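CELL WALL surface anchor family protein (Streptococcus pneumoniae, PDB 2X9Z) forms the repeating backbone subunit of the pneumococcal pilus, a surface fibre linked to cell adhesion. Local coordinates at residues A51-K65 / E86-L100. The protein carries 1 engineered substitution. Numbering follows the deposited sequence. Where two conformers were deposited one is given.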
ATOM      1  N   ALA A  51      13.067  -3.129   4.468  1.00 11.47           N
ATOM      2  CA  ALA A  51      12.520  -1.826   4.130  1.00 11.38           C
ATOM      3  C   ALA A  51      11.847  -1.998   2.775  1.00 11.33           C
ATOM      4  O   ALA A  51      12.509  -1.995   1.737  1.00 11.77           O
ATOM      5  CB  ALA A  51      13.611  -0.775   4.069  1.00 12.43           C
ATOM      6  N   ASN A  52      10.527  -2.168   2.808  1.00 11.08           N
ATOM      7  CA  ASN A  52       9.737  -2.501   1.628  0.56 11.38           C
ATOM      8  C   ASN A  52       8.613  -1.488   1.411  1.00  9.43           C
ATOM      9  O   ASN A  52       7.899  -1.148   2.359  0.86  9.11           O
ATOM     10  CB  ASN A  52       9.144  -3.901   1.818  0.56 12.87           C
ATOM     11  CG  ASN A  52       8.264  -4.339   0.660  0.56 15.36           C
ATOM     12  OD1 ASN A  52       8.758  -4.723  -0.401  0.56 16.84           O
ATOM     13  ND2 ASN A  52       6.946  -4.306   0.869  0.56 16.43           N
ATOM     14  N   TRP A  53       8.449  -1.033   0.172  1.00 10.24           N
ATOM     15  CA  TRP A  53       7.330  -0.168  -0.187  1.00  9.32           C
ATOM     16  C   TRP A  53       6.429  -0.913  -1.165  1.00 10.03           C
ATOM     17  O   TRP A  53       6.904  -1.521  -2.119  1.00 12.01           O
ATOM     18  CB  TRP A  53       7.802   1.135  -0.840  1.00 10.54           C
ATOM     19  CG  TRP A  53       8.576   2.038   0.076  1.00  9.07           C
ATOM     20  CD1 TRP A  53       8.083   3.099   0.798  1.00 10.56           C
ATOM     21  CD2 TRP A  53       9.978   1.961   0.380  1.00  9.68           C
ATOM     22  NE1 TRP A  53       9.095   3.686   1.520  1.00 11.30           N
ATOM     23  CE2 TRP A  53      10.265   3.007   1.284  1.00 10.56           C
ATOM     24  CE3 TRP A  53      11.015   1.112  -0.025  1.00 11.13           C
ATOM     25  CZ2 TRP A  53      11.545   3.229   1.787  1.00 12.01           C
ATOM     26  CZ3 TRP A  53      12.287   1.334   0.479  1.00 11.93           C
ATOM     27  CH2 TRP A  53      12.539   2.387   1.375  1.00 12.53           C
ATOM     28  N   SER A  54       5.127  -0.840  -0.939  1.00  8.79           N
ATOM     29  CA  SER A  54       4.164  -1.547  -1.761  1.00  9.03           C
ATOM     30  C   SER A  54       3.088  -0.531  -2.155  1.00  8.60           C
ATOM     31  O   SER A  54       2.552   0.172  -1.300  1.00 10.52           O
ATOM     32  CB  SER A  54       3.574  -2.710  -0.955  1.00  9.75           C
ATOM     33  OG  SER A  54       2.655  -3.481  -1.707  1.00 10.65           O
ATOM     34  N   ASP A  55       2.772  -0.460  -3.444  1.00  8.98           N
ATOM     35  CA  ASP A  55       1.879   0.565  -3.969  1.00  8.81           C
ATOM     36  C   ASP A  55       0.891  -0.049  -4.965  1.00  8.76           C
ATOM     37  O   ASP A  55       1.289  -0.751  -5.889  1.00  8.63           O
ATOM     38  CB  ASP A  55       2.744   1.632  -4.647  1.00 11.35           C
ATOM     39  CG  ASP A  55       1.998   2.906  -4.966  1.00 13.24           C
ATOM     40  OD1 ASP A  55       0.748   2.957  -4.931  1.00 14.94           O
ATOM     41  OD2 ASP A  55       2.711   3.883  -5.278  1.00 16.70           O
ATOM     42  N   ARG A  56      -0.401   0.208  -4.779  1.00  8.78           N
ATOM     43  CA  ARG A  56      -1.411  -0.211  -5.754  1.00  9.34           C
ATOM     44  C   ARG A  56      -2.360   0.939  -6.008  1.00  8.67           C
ATOM     45  O   ARG A  56      -2.521   1.816  -5.160  1.00 10.74           O
ATOM     46  CB  ARG A  56      -2.194  -1.428  -5.262  1.00  8.95           C
ATOM     47  CG  ARG A  56      -1.366  -2.695  -5.097  1.00 10.54           C
ATOM     48  CD  ARG A  56      -0.897  -3.236  -6.455  1.00 10.72           C
ATOM     49  NE  ARG A  56      -0.221  -4.537  -6.355  1.00 11.65           N
ATOM     50  CZ  ARG A  56       1.039  -4.709  -5.964  1.00 10.45           C
ATOM     51  NH1 ARG A  56       1.773  -3.666  -5.608  1.00 11.96           N
ATOM     52  NH2 ARG A  56       1.560  -5.929  -5.917  1.00 12.97           N
HETATM   53  N   MSE A  57      -2.997   0.948  -7.170  0.99  9.92           N
HETATM   54  CA  MSE A  57      -3.885   2.062  -7.488  1.00 11.51           C
HETATM   55  C   MSE A  57      -5.168   1.610  -8.168  1.00 10.05           C
HETATM   56  O   MSE A  57      -5.248   0.509  -8.726  0.87 10.78           O
HETATM   57  CB  MSE A  57      -3.146   3.130  -8.293  1.00 13.79           C
HETATM   58  CG  MSE A  57      -2.574   2.646  -9.611  1.00 13.29           C
HETATM   59 SE   MSE A  57      -0.993   3.694 -10.116  0.66 14.11          SE
HETATM   60  CE  MSE A  57       0.235   2.882  -8.832  0.91 15.58           C
ATOM     61  N   THR A  58      -6.187   2.456  -8.091  1.00 10.46           N
ATOM     62  CA  THR A  58      -7.510   2.106  -8.608  1.00 10.73           C
ATOM     63  C   THR A  58      -7.512   2.113 -10.138  1.00 10.94           C
ATOM     64  O   THR A  58      -6.616   2.679 -10.767  1.00 11.30           O
ATOM     65  CB  THR A  58      -8.597   3.008  -8.003  1.00 10.89           C
ATOM     66  OG1 THR A  58      -8.269   4.376  -8.251  1.00 11.64           O
ATOM     67  CG2 THR A  58      -8.659   2.788  -6.489  1.00 12.49           C
ATOM     68  N   GLU A  59      -8.509   1.465 -10.732  1.00 11.79           N
ATOM     69  CA  GLU A  59      -8.420   1.074 -12.138  1.00 13.90           C
ATOM     70  C   GLU A  59      -8.389   2.231 -13.143  1.00 12.98           C
ATOM     71  O   GLU A  59      -7.941   2.046 -14.276  1.00 14.58           O
ATOM     72  CB  GLU A  59      -9.520   0.074 -12.495  1.00 18.66           C
ATOM     73  CG  GLU A  59     -10.913   0.649 -12.458  1.00 21.87           C
ATOM     74  CD  GLU A  59     -11.951  -0.304 -13.028  1.00 23.54           C
ATOM     75  OE1 GLU A  59     -11.602  -1.450 -13.376  1.00 26.98           O
ATOM     76  OE2 GLU A  59     -13.121   0.094 -13.131  1.00 24.02           O
ATOM     77  N   GLY A  60      -8.839   3.414 -12.729  1.00 12.53           N
ATOM     78  CA  GLY A  60      -8.811   4.588 -13.588  1.00 12.95           C
ATOM     79  C   GLY A  60      -7.427   5.195 -13.720  1.00 11.85           C
ATOM     80  O   GLY A  60      -7.222   6.117 -14.509  1.00 13.43           O
ATOM     81  N   LEU A  61      -6.483   4.697 -12.925  1.00 11.01           N
ATOM     82  CA  LEU A  61      -5.082   5.093 -13.053  1.00 11.98           C
ATOM     83  C   LEU A  61      -4.257   3.921 -13.553  1.00 13.68           C
ATOM     84  O   LEU A  61      -4.097   2.926 -12.851  1.00 16.48           O
ATOM     85  CB  LEU A  61      -4.526   5.559 -11.708  1.00 12.25           C
ATOM     86  CG  LEU A  61      -4.987   6.918 -11.202  1.00 13.09           C
ATOM     87  CD1 LEU A  61      -4.714   7.030  -9.713  1.00 13.62           C
ATOM     88  CD2 LEU A  61      -4.298   8.039 -11.977  1.00 13.58           C
ATOM     89  N   ALA A  62      -3.726   4.040 -14.762  1.00 11.75           N
ATOM     90  CA  ALA A  62      -2.865   2.999 -15.311  1.00 12.86           C
ATOM     91  C   ALA A  62      -1.430   3.252 -14.883  1.00 12.19           C
ATOM     92  O   ALA A  62      -0.792   4.193 -15.352  1.00 13.31           O
ATOM     93  CB  ALA A  62      -2.956   2.960 -16.833  1.00 13.29           C
ATOM     94  N   PHE A  63      -0.921   2.411 -13.992  1.00 11.51           N
ATOM     95  CA  PHE A  63       0.479   2.489 -13.585  1.00 12.48           C
ATOM     96  C   PHE A  63       1.400   2.455 -14.808  1.00 11.30           C
ATOM     97  O   PHE A  63       1.242   1.601 -15.676  1.00 12.62           O
ATOM     98  CB  PHE A  63       0.821   1.337 -12.638  1.00 12.17           C
ATOM     99  CG  PHE A  63       2.281   1.261 -12.289  1.00 12.72           C
ATOM    100  CD1 PHE A  63       2.919   2.332 -11.681  1.00 12.40           C
ATOM    101  CD2 PHE A  63       3.021   0.134 -12.602  1.00 14.69           C
ATOM    102  CE1 PHE A  63       4.273   2.275 -11.379  1.00 13.30           C
ATOM    103  CE2 PHE A  63       4.374   0.067 -12.297  1.00 16.39           C
ATOM    104  CZ  PHE A  63       4.998   1.142 -11.691  1.00 14.62           C
ATOM    105  N   ASN A  64       2.345   3.391 -14.887  1.00 10.26           N
ATOM    106  CA  ASN A  64       3.273   3.431 -16.019  1.00  9.72           C
ATOM    107  C   ASN A  64       4.544   2.627 -15.728  1.00 11.03           C
ATOM    108  O   ASN A  64       5.477   3.099 -15.056  1.00 10.70           O
ATOM    109  CB  ASN A  64       3.629   4.879 -16.389  1.00 10.71           C
ATOM    110  CG  ASN A  64       2.439   5.663 -16.921  1.00 11.22           C
ATOM    111  OD1 ASN A  64       1.490   5.092 -17.457  1.00 12.39           O
ATOM    112  ND2 ASN A  64       2.495   6.982 -16.783  1.00 12.51           N
ATOM    113  N   LYS A  65       4.581   1.399 -16.227  1.00 10.65           N
ATOM    114  CA  LYS A  65       5.738   0.546 -15.979  1.00 11.50           C
ATOM    115  C   LYS A  65       7.006   1.163 -16.545  1.00 10.85           C
ATOM    116  O   LYS A  65       6.985   1.772 -17.613  1.00 11.90           O
ATOM    117  CB  LYS A  65       5.523  -0.842 -16.571  1.00 13.62           C
ATOM    118  CG  LYS A  65       4.370  -1.600 -15.944  1.00 15.01           C
ATOM    119  CD  LYS A  65       4.224  -2.955 -16.599  1.00 17.84           C
ATOM    120  CE  LYS A  65       3.152  -3.781 -15.927  1.00 18.05           C
ATOM    121  NZ  LYS A  65       3.023  -5.082 -16.638  1.00 22.59           N
ATOM    122  N   GLU A  86       7.120  -4.889 -10.794  1.00 10.57           N
ATOM    123  CA  GLU A  86       6.046  -4.087 -11.344  1.00 11.72           C
ATOM    124  C   GLU A  86       4.951  -4.989 -11.877  1.00 12.84           C
ATOM    125  O   GLU A  86       5.217  -5.966 -12.585  1.00 14.62           O
ATOM    126  CB  GLU A  86       6.598  -3.198 -12.459  1.00 12.02           C
ATOM    127  CG  GLU A  86       7.538  -2.119 -11.949  1.00 11.59           C
ATOM    128  CD  GLU A  86       8.202  -1.338 -13.069  1.00 15.12           C
ATOM    129  OE1 GLU A  86       9.138  -1.867 -13.709  1.00 18.13           O
ATOM    130  OE2 GLU A  86       7.790  -0.189 -13.307  1.00 17.46           O
ATOM    131  N   VAL A  87       3.715  -4.649 -11.532  1.00 13.87           N
ATOM    132  CA  VAL A  87       2.549  -5.359 -12.037  1.00 15.64           C
ATOM    133  C   VAL A  87       1.578  -4.349 -12.644  1.00 16.02           C
ATOM    134  O   VAL A  87       1.844  -3.141 -12.653  1.00 15.22           O
ATOM    135  CB  VAL A  87       1.867  -6.199 -10.935  1.00 17.85           C
ATOM    136  CG1 VAL A  87       2.805  -7.298 -10.456  1.00 21.76           C
ATOM    137  CG2 VAL A  87       1.435  -5.315  -9.771  1.00 18.38           C
ATOM    138  N   ALA A  88       0.454  -4.836 -13.150  1.00 16.49           N
ATOM    139  CA  ALA A  88      -0.451  -3.967 -13.887  1.00 16.02           C
ATOM    140  C   ALA A  88      -0.954  -2.791 -13.052  1.00 16.78           C
ATOM    141  O   ALA A  88      -1.135  -1.690 -13.566  1.00 17.83           O
ATOM    142  CB  ALA A  88      -1.626  -4.765 -14.456  1.00 17.28           C
ATOM    143  N   THR A  89      -1.163  -3.027 -11.761  1.00 15.06           N
ATOM    144  CA  THR A  89      -1.798  -2.034 -10.897  1.00 13.34           C
ATOM    145  C   THR A  89      -0.852  -1.325  -9.924  1.00 11.81           C
ATOM    146  O   THR A  89      -1.315  -0.582  -9.060  1.00 12.33           O
ATOM    147  CB  THR A  89      -2.960  -2.662 -10.087  1.00 16.95           C
ATOM    148  OG1 THR A  89      -2.464  -3.765  -9.319  1.00 18.63           O
ATOM    149  CG2 THR A  89      -4.067  -3.144 -11.020  1.00 18.47           C
ATOM    150  N   GLY A  90       0.454  -1.548 -10.052  1.00 12.69           N
ATOM    151  CA  GLY A  90       1.404  -0.907  -9.158  1.00 11.24           C
ATOM    152  C   GLY A  90       2.715  -1.646  -9.048  1.00 10.09           C
ATOM    153  O   GLY A  90       3.142  -2.303  -9.990  1.00 11.05           O
ATOM    154  N   PHE A  91       3.353  -1.550  -7.890  1.00  9.20           N
ATOM    155  CA  PHE A  91       4.683  -2.106  -7.754  1.00  9.11           C
ATOM    156  C   PHE A  91       5.044  -2.367  -6.304  1.00  8.77           C
ATOM    157  O   PHE A  91       4.380  -1.872  -5.377  1.00 10.34           O
ATOM    158  CB  PHE A  91       5.719  -1.165  -8.375  1.00 10.10           C
ATOM    159  CG  PHE A  91       5.847   0.151  -7.653  1.00  9.17           C
ATOM    160  CD1 PHE A  91       6.749   0.308  -6.601  1.00 10.42           C
ATOM    161  CD2 PHE A  91       5.057   1.232  -8.016  1.00 10.31           C
ATOM    162  CE1 PHE A  91       6.856   1.525  -5.931  1.00 12.44           C
ATOM    163  CE2 PHE A  91       5.167   2.446  -7.351  1.00 11.07           C
ATOM    164  CZ  PHE A  91       6.068   2.592  -6.310  1.00 12.98           C
ATOM    165  N   ASP A  92       6.101  -3.146  -6.122  1.00  9.04           N
ATOM    166  CA  ASP A  92       6.704  -3.372  -4.816  1.00 10.04           C
ATOM    167  C   ASP A  92       8.199  -3.148  -4.971  1.00  9.28           C
ATOM    168  O   ASP A  92       8.802  -3.625  -5.933  1.00 10.96           O
ATOM    169  CB  ASP A  92       6.436  -4.803  -4.347  1.00 12.06           C
ATOM    170  CG  ASP A  92       4.967  -5.076  -4.123  1.00 15.08           C
ATOM    171  OD1 ASP A  92       4.553  -5.032  -2.956  1.00 17.78           O
ATOM    172  OD2 ASP A  92       4.227  -5.335  -5.103  1.00 16.61           O
ATOM    173  N   LEU A  93       8.791  -2.403  -4.040  1.00  9.91           N
ATOM    174  CA  LEU A  93      10.208  -2.055  -4.109  1.00  9.76           C
ATOM    175  C   LEU A  93      10.807  -2.348  -2.743  1.00  9.91           C
ATOM    176  O   LEU A  93      10.362  -1.795  -1.740  1.00 11.02           O
ATOM    177  CB  LEU A  93      10.404  -0.576  -4.474  1.00 11.78           C
ATOM    178  CG  LEU A  93      11.836  -0.115  -4.801  1.00 12.20           C
ATOM    179  CD1 LEU A  93      11.819   1.161  -5.635  1.00 13.91           C
ATOM    180  CD2 LEU A  93      12.697   0.082  -3.551  1.00 13.52           C
ATOM    181  N   LYS A  94      11.800  -3.230  -2.700  1.00  9.78           N
ATOM    182  CA  LYS A  94      12.413  -3.596  -1.439  1.00 11.46           C
ATOM    183  C   LYS A  94      13.915  -3.362  -1.497  1.00 10.79           C
ATOM    184  O   LYS A  94      14.557  -3.620  -2.519  1.00 12.09           O
ATOM    185  CB  LYS A  94      12.130  -5.062  -1.126  1.00 18.68           C
ATOM    186  CG  LYS A  94      12.826  -6.046  -2.040  1.00 24.69           C
ATOM    187  CD  LYS A  94      12.834  -7.430  -1.430  1.00 31.90           C
ATOM    188  CE  LYS A  94      14.232  -8.003  -1.414  1.00 35.85           C
ATOM    189  NZ  LYS A  94      14.286  -9.252  -0.613  1.00 37.61           N
ATOM    190  N   LEU A  95      14.484  -2.867  -0.404  1.00 10.27           N
ATOM    191  CA  LEU A  95      15.930  -2.704  -0.356  1.00 10.42           C
ATOM    192  C   LEU A  95      16.611  -4.063  -0.179  1.00 11.93           C
ATOM    193  O   LEU A  95      16.158  -4.896   0.612  1.00 14.26           O
ATOM    194  CB  LEU A  95      16.346  -1.756   0.771  1.00 10.15           C
ATOM    195  CG  LEU A  95      15.812  -0.327   0.677  1.00 10.84           C
ATOM    196  CD1 LEU A  95      16.487   0.548   1.721  1.00 11.05           C
ATOM    197  CD2 LEU A  95      16.011   0.257  -0.722  1.00 12.74           C
ATOM    198  N   THR A  96      17.685  -4.295  -0.931  1.00 12.59           N
ATOM    199  CA  THR A  96      18.525  -5.471  -0.720  1.00 11.60           C
ATOM    200  C   THR A  96      19.463  -5.185   0.446  1.00 12.23           C
ATOM    201  O   THR A  96      19.432  -4.096   1.019  1.00 12.06           O
ATOM    202  CB  THR A  96      19.396  -5.742  -1.942  1.00 12.69           C
ATOM    203  OG1 THR A  96      20.255  -4.616  -2.140  1.00 12.91           O
ATOM    204  CG2 THR A  96      18.543  -5.956  -3.185  1.00 14.01           C
ATOM    205  N   ASP A  97      20.315  -6.142   0.797  1.00 13.94           N
ATOM    206  CA  ASP A  97      21.291  -5.880   1.846  1.00 16.21           C
ATOM    207  C   ASP A  97      22.170  -4.675   1.488  1.00 14.60           C
ATOM    208  O   ASP A  97      22.502  -3.854   2.352  1.00 14.62           O
ATOM    209  CB  ASP A  97      22.147  -7.117   2.117  1.00 21.76           C
ATOM    210  CG  ASP A  97      21.373  -8.221   2.826  1.00 29.53           C
ATOM    211  OD1 ASP A  97      20.242  -7.963   3.295  1.00 31.39           O
ATOM    212  OD2 ASP A  97      21.901  -9.347   2.919  1.00 33.55           O
ATOM    213  N   ALA A  98      22.537  -4.565   0.212  1.00 14.41           N
ATOM    214  CA  ALA A  98      23.356  -3.445  -0.255  1.00 14.43           C
ATOM    215  C   ALA A  98      22.625  -2.109  -0.062  1.00 13.23           C
ATOM    216  O   ALA A  98      23.230  -1.111   0.329  1.00 15.31           O
ATOM    217  CB  ALA A  98      23.750  -3.636  -1.711  1.00 15.23           C
ATOM    218  N   GLY A  99      21.327  -2.082  -0.344  1.00 12.10           N
ATOM    219  CA  GLY A  99      20.537  -0.881  -0.129  1.00 11.87           C
ATOM    220  C   GLY A  99      20.312  -0.590   1.345  1.00 12.03           C
ATOM    221  O   GLY A  99      20.347   0.562   1.774  1.00 12.21           O
ATOM    222  N   LEU A 100      20.074  -1.635   2.130  1.00 12.03           N
ATOM    223  CA  LEU A 100      19.870  -1.455   3.561  1.00 12.39           C
ATOM    224  C   LEU A 100      21.103  -0.825   4.196  1.00 11.30           C
ATOM    225  O   LEU A 100      20.997  -0.043   5.136  1.00 13.64           O
ATOM    226  CB  LEU A 100      19.554  -2.789   4.231  1.00 12.95           C
ATOM    227  CG  LEU A 100      18.133  -3.308   3.981  1.00 13.20           C
ATOM    228  CD1 LEU A 100      18.005  -4.759   4.404  1.00 14.69           C
ATOM    229  CD2 LEU A 100      17.103  -2.439   4.691  1.00 14.57           C
TER
HETATM  230  O   HOH W   1      14.042  -4.992   2.405  1.00 12.95           O
HETATM  231  O   HOH W   2      -2.682   0.171 -13.682  1.00 24.62           O
HETATM  232  O   HOH W   3      -0.239  -0.630 -16.000  1.00 24.24           O
HETATM  233  O   HOH W   4       5.392  -6.049 -15.360  1.00 17.02           O
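Trp-53 and Leu-93 face each other as a hydrogen-bonded pair in an antiparallel beta ladder. The ladder joins strands 51-57 and 90-95 of a Cna-B-like pilin domain, with axes 4.7 Å apart. Strand 130-139 flanks 51-57 on its other edge. At one end of the ladder a water bridges Ala-51 N and Leu-95 O. Strand 61-63 lies in the other sheet of the domain. Phe-63 points from it toward the type I turn from Val-87 to Gly-90.

The tight part lies between the sheets. The Trp-53 ring turns its edge to Leu-95, with CZ3 3.9 Å from Leu-95 CG, and its NE1 donates a hydrogen bond to Thr-40 OG1. Asp-55 CB sits over one face of the Phe-91 ring, 4.0 Å from the ring centroid. Phe-63 lies obliquely to Phe-91, the planes 32° apart. One face of the Phe-63 ring takes Gly-90 CA, 4.2 Å from its centroid. Gly-90 has backbone angles that call for glycine, and its CA also lies 3.3 Å from Asp-55 O.

The side with Lys-65 and Glu-86 is looser and open to solvent. The two residues are joined through a water that bridges Lys-65 NZ and Glu-86 O.

The face with Ser-54 and Asp-92 is polar. Arg-56 bends at chi2 (-68°), which brings its guanidinium back along the strands to Asp-92. Val-87 CG2 lies over one guanidinium face. Glu-231 forms a second salt bridge with NH2. NH1 also donates to Asp-55 O at 3.0 Å, from above the carbonyl plane. Ser-54 OG donates to Asp-92 OD1 at 2.8 Å. Arg-56 NH1 and NH2 both grip Asp-92 OD2, end-on; NH2 uses its syn lone pair at 2.9 Å, while NH1 comes from above the carboxylate plane.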